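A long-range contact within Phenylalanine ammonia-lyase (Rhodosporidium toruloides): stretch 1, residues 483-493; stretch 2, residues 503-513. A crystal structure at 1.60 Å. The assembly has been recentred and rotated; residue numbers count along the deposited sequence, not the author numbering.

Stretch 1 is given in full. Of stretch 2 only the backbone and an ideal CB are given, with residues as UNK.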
# COMPACT_ATOMS: atom_id res chain seq x y z
N HIS B 483 -6.30 4.98 -0.21
CA HIS B 483 -5.04 4.93 0.54
C HIS B 483 -5.25 4.36 1.93
O HIS B 483 -4.41 3.60 2.42
CB HIS B 483 -4.43 6.33 0.57
CG HIS B 483 -3.29 6.47 1.50
ND1 HIS B 483 -3.43 6.84 2.82
CD2 HIS B 483 -1.96 6.33 1.28
CE1 HIS B 483 -2.23 6.90 3.38
NE2 HIS B 483 -1.32 6.63 2.45
N LEU B 484 -6.34 4.72 2.58
CA LEU B 484 -6.62 4.20 3.94
C LEU B 484 -6.62 2.68 3.93
O LEU B 484 -6.24 2.06 4.93
CB LEU B 484 -7.95 4.74 4.47
CG LEU B 484 -7.79 6.11 5.14
CD1 LEU B 484 -9.13 6.83 5.29
CD2 LEU B 484 -7.14 5.93 6.54
N ALA B 485 -7.19 2.09 2.88
CA ALA B 485 -7.45 0.61 2.72
C ALA B 485 -6.25 -0.29 2.69
O ALA B 485 -6.40 -1.55 2.79
CB ALA B 485 -8.34 0.32 1.54
N ASN B 486 -5.04 0.23 2.49
CA ASN B 486 -3.83 -0.60 2.58
C ASN B 486 -3.72 -1.19 3.96
O ASN B 486 -4.17 -0.59 4.94
CB ASN B 486 -2.55 0.19 2.24
CG ASN B 486 -2.55 0.66 0.81
OD1 ASN B 486 -2.77 -0.16 -0.12
ND2 ASN B 486 -2.39 1.98 0.61
N PRO B 487 -3.17 -2.40 4.05
CA PRO B 487 -3.12 -3.03 5.38
C PRO B 487 -2.12 -2.39 6.32
O PRO B 487 -1.07 -1.91 5.91
CB PRO B 487 -2.69 -4.46 5.08
CG PRO B 487 -1.99 -4.41 3.76
CD PRO B 487 -2.68 -3.31 2.98
N VAL B 488 -2.49 -2.36 7.61
CA VAL B 488 -1.55 -2.01 8.66
C VAL B 488 -0.76 -3.22 9.13
O VAL B 488 0.41 -3.09 9.50
CB VAL B 488 -2.37 -1.44 9.86
CG1 VAL B 488 -1.61 -1.40 11.19
CG2 VAL B 488 -2.95 -0.06 9.50
N THR B 489 -1.35 -4.41 9.03
CA THR B 489 -0.76 -5.59 9.63
C THR B 489 0.48 -6.18 8.96
O THR B 489 1.15 -7.03 9.54
CB THR B 489 -1.80 -6.68 9.80
OG1 THR B 489 -2.32 -7.05 8.52
CG2 THR B 489 -2.89 -6.24 10.73
N THR B 490 0.85 -5.65 7.80
CA THR B 490 2.12 -5.99 7.15
C THR B 490 3.28 -5.13 7.67
O THR B 490 4.40 -5.22 7.12
CB THR B 490 2.00 -5.75 5.65
OG1 THR B 490 1.50 -4.42 5.40
CG2 THR B 490 1.07 -6.77 5.01
N HIS B 491 3.03 -4.29 8.67
CA HIS B 491 4.05 -3.36 9.19
C HIS B 491 4.52 -3.70 10.61
O HIS B 491 5.07 -2.86 11.32
CB HIS B 491 3.54 -1.91 9.10
CG HIS B 491 3.35 -1.51 7.68
ND1 HIS B 491 4.43 -1.20 6.89
CD2 HIS B 491 2.25 -1.46 6.88
CE1 HIS B 491 4.01 -0.93 5.66
NE2 HIS B 491 2.70 -1.14 5.61
N VAL B 492 4.39 -4.96 10.96
CA VAL B 492 4.82 -5.48 12.27
C VAL B 492 6.34 -5.35 12.43
O VAL B 492 7.10 -5.73 11.54
CB VAL B 492 4.38 -6.99 12.37
CG1 VAL B 492 4.94 -7.67 13.63
CG2 VAL B 492 2.88 -7.08 12.31
N GLN B 493 6.74 -4.79 13.59
CA GLN B 493 8.11 -4.58 14.00
C GLN B 493 8.47 -5.60 15.08
O GLN B 493 7.61 -6.02 15.85
CB GLN B 493 8.32 -3.18 14.56
CG GLN B 493 7.95 -2.08 13.57
CD GLN B 493 8.81 -2.17 12.30
OE1 GLN B 493 10.05 -2.29 12.38
NE2 GLN B 493 8.16 -2.14 11.11
N UNK B 503 3.08 -9.08 16.53
CA UNK B 503 2.13 -8.26 17.30
C UNK B 503 1.03 -7.83 16.33
O UNK B 503 1.31 -7.60 15.16
CB UNK B 503 2.81 -7.05 17.94
N UNK B 504 -0.22 -7.79 16.81
CA UNK B 504 -1.39 -7.69 15.93
C UNK B 504 -1.62 -6.32 15.27
O UNK B 504 -2.30 -6.27 14.20
CB UNK B 504 -2.64 -8.05 16.74
N UNK B 505 -1.21 -5.25 15.96
CA UNK B 505 -1.47 -3.88 15.49
C UNK B 505 -2.99 -3.59 15.36
O UNK B 505 -3.42 -2.66 14.62
CB UNK B 505 -0.78 -3.66 14.14
N UNK B 506 -3.80 -4.29 16.16
CA UNK B 506 -5.26 -4.17 16.02
C UNK B 506 -5.73 -2.74 16.28
O UNK B 506 -6.63 -2.29 15.59
CB UNK B 506 -5.97 -5.13 16.98
N UNK B 507 -5.22 -2.07 17.32
CA UNK B 507 -5.76 -0.76 17.65
C UNK B 507 -5.47 0.25 16.53
O UNK B 507 -6.29 1.12 16.21
CB UNK B 507 -5.18 -0.27 18.98
N UNK B 508 -4.25 0.16 16.01
CA UNK B 508 -3.87 1.05 14.86
C UNK B 508 -4.79 0.75 13.67
O UNK B 508 -5.33 1.64 13.01
CB UNK B 508 -2.41 0.85 14.46
N UNK B 509 -4.96 -0.53 13.39
CA UNK B 509 -5.89 -0.90 12.30
C UNK B 509 -7.31 -0.33 12.58
O UNK B 509 -7.94 0.24 11.67
CB UNK B 509 -5.95 -2.42 12.15
N UNK B 510 -7.81 -0.50 13.82
CA UNK B 510 -9.15 -0.01 14.20
C UNK B 510 -9.29 1.50 13.99
O UNK B 510 -10.33 2.03 13.54
CB UNK B 510 -9.44 -0.35 15.66
N UNK B 511 -8.21 2.22 14.33
CA UNK B 511 -8.16 3.66 14.13
C UNK B 511 -8.30 4.01 12.68
O UNK B 511 -9.08 4.94 12.33
CB UNK B 511 -6.86 4.24 14.68
N UNK B 512 -7.58 3.29 11.83
CA UNK B 512 -7.67 3.61 10.40
C UNK B 512 -9.05 3.27 9.86
O UNK B 512 -9.63 4.04 9.07
CB UNK B 512 -6.60 2.86 9.61
N UNK B 513 -9.63 2.16 10.30
CA UNK B 513 -10.98 1.80 9.81
C UNK B 513 -12.02 2.84 10.32
O UNK B 513 -12.96 3.12 9.61
CB UNK B 513 -11.36 0.39 10.27

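At position 503 the backbone is extended (phi/psi -148/142) and CA-to-CB runs sideways to stretch 1. The ideal CB of 503 lies 4.9 Å from Val492 CG1, and the same ideal CB is 5.3 Å from the backbone oxygen Gln493 O. A side chain that carries a donor two or three bonds beyond CB, such as Asn or Gln, could reach that acceptor; Ser and Thr would be too short. The residue is Asn503. With chi1 in p, its amide comes nearer stretch 1 so that ND2 donates a hydrogen bond to Gln493 O (3.0 Å, 147°), passing Val492 CG1 at 3.6 Å from ND2. The other end of the amide is used as well: one water accepts from Gln493 N (2.8 Å to the water O) and donates to Asn503 OD1 (2.7 Å from the same O), so the side chain engages both backbone polar groups of Gln493.

Position 504 points away, with nothing of stretch 1 near its ideal CB, and much would fit; a small polar residue here, two positions before the first helical residue, could take a helix N-H. It is Ser504, whose OG accepts from the backbone N of 506 (3.1 Å). Its backbone O, 3.5 Å from Thr489 CG2, makes the contact with stretch 1.

Position 505 is the N-cap, yet its CB points toward stretch 1, 3.8 Å from Val488 CG1 and 5.3 Å from Val492 CG2. Phi/psi of 60/28 is left-handed, which favours Gly, Asn or Asp, whereas the two valines call for an apolar side chain such as Leu or Met. Leu505 follows the apolar surroundings. Its CD1 reaches Val492 CG2 (3.9 Å) and packs against Val488 O (3.4 Å), an acceptor already engaged by His491 N in a 3.0 Å hydrogen bond.

Positions 506, 507, 510, 511 and 513 have helical angles and ideal CB atoms beyond reach of stretch 1, which therefore barely constrains them; they are Ala506, Leu507, Ala510, Arg511 and Thr513.

The helix returns to stretch 1 at 508, where CB points toward Val488, 4.0 Å from its CG1. Val, Ile, Leu or Met would suit. Ile508 sets CG2 3.9 Å from Val488 CG1.

At 509 CB lies sideways, 4.4 Å from Val488 CB, with the backbones close (CA to CA of Val488, 5.8 Å), so a small residue, Ala, Ser or Gly, is plausible. Ser509 it is, its OG bonded elsewhere in the structure.

Position 512 points toward Leu484 CD2 (4.4 Å) and Val488 CG2 (4.7 Å), suiting aliphatic or long side chains. Arg512 lays its methylene chain there, CG 4.1 Å from Val488 CG2 and CD 4.1 Å from Leu484 CD2, while its guanidinium bonds elsewhere.

Stretch 2 (503-513) NSLALISARRT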
# COMPACT_ATOMS: atom_id res chain seq x y z
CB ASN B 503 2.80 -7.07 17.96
CG ASN B 503 3.71 -6.33 17.01
OD1 ASN B 503 3.27 -5.42 16.31
ND2 ASN B 503 4.99 -6.66 17.06
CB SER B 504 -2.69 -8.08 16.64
OG SER B 504 -3.14 -7.06 17.48
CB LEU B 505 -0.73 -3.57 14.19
CG LEU B 505 0.77 -3.80 14.22
CD1 LEU B 505 1.29 -3.57 12.80
CD2 LEU B 505 1.35 -2.83 15.26
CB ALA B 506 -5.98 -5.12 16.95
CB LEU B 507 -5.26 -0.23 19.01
CG LEU B 507 -5.95 1.09 19.37
CD1 LEU B 507 -7.50 1.02 19.52
CD2 LEU B 507 -5.34 1.60 20.64
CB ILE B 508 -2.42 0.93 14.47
CG1 ILE B 508 -1.48 1.29 15.63
CG2 ILE B 508 -2.10 1.84 13.26
CD1 ILE B 508 -0.03 0.84 15.40
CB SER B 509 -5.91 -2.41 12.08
OG SER B 509 -6.56 -2.69 10.86
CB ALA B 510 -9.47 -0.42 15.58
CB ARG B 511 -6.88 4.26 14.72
CG ARG B 511 -6.89 4.40 16.25
CD ARG B 511 -5.59 4.84 16.86
NE ARG B 511 -5.06 5.92 16.05
CZ ARG B 511 -3.83 6.00 15.56
NH1 ARG B 511 -2.89 5.09 15.80
NH2 ARG B 511 -3.59 7.01 14.74
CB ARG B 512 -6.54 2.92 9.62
CG ARG B 512 -5.15 3.35 9.97
CD ARG B 512 -5.00 4.86 9.86
NE ARG B 512 -3.62 5.27 10.09
CZ ARG B 512 -3.22 6.39 10.64
NH1 ARG B 512 -4.08 7.21 11.29
NH2 ARG B 512 -1.90 6.61 10.69
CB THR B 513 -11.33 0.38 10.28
OG1 THR B 513 -10.29 -0.49 9.80
CG2 THR B 513 -12.73 -0.02 9.79
O HOH W 1 5.05 -3.58 15.48
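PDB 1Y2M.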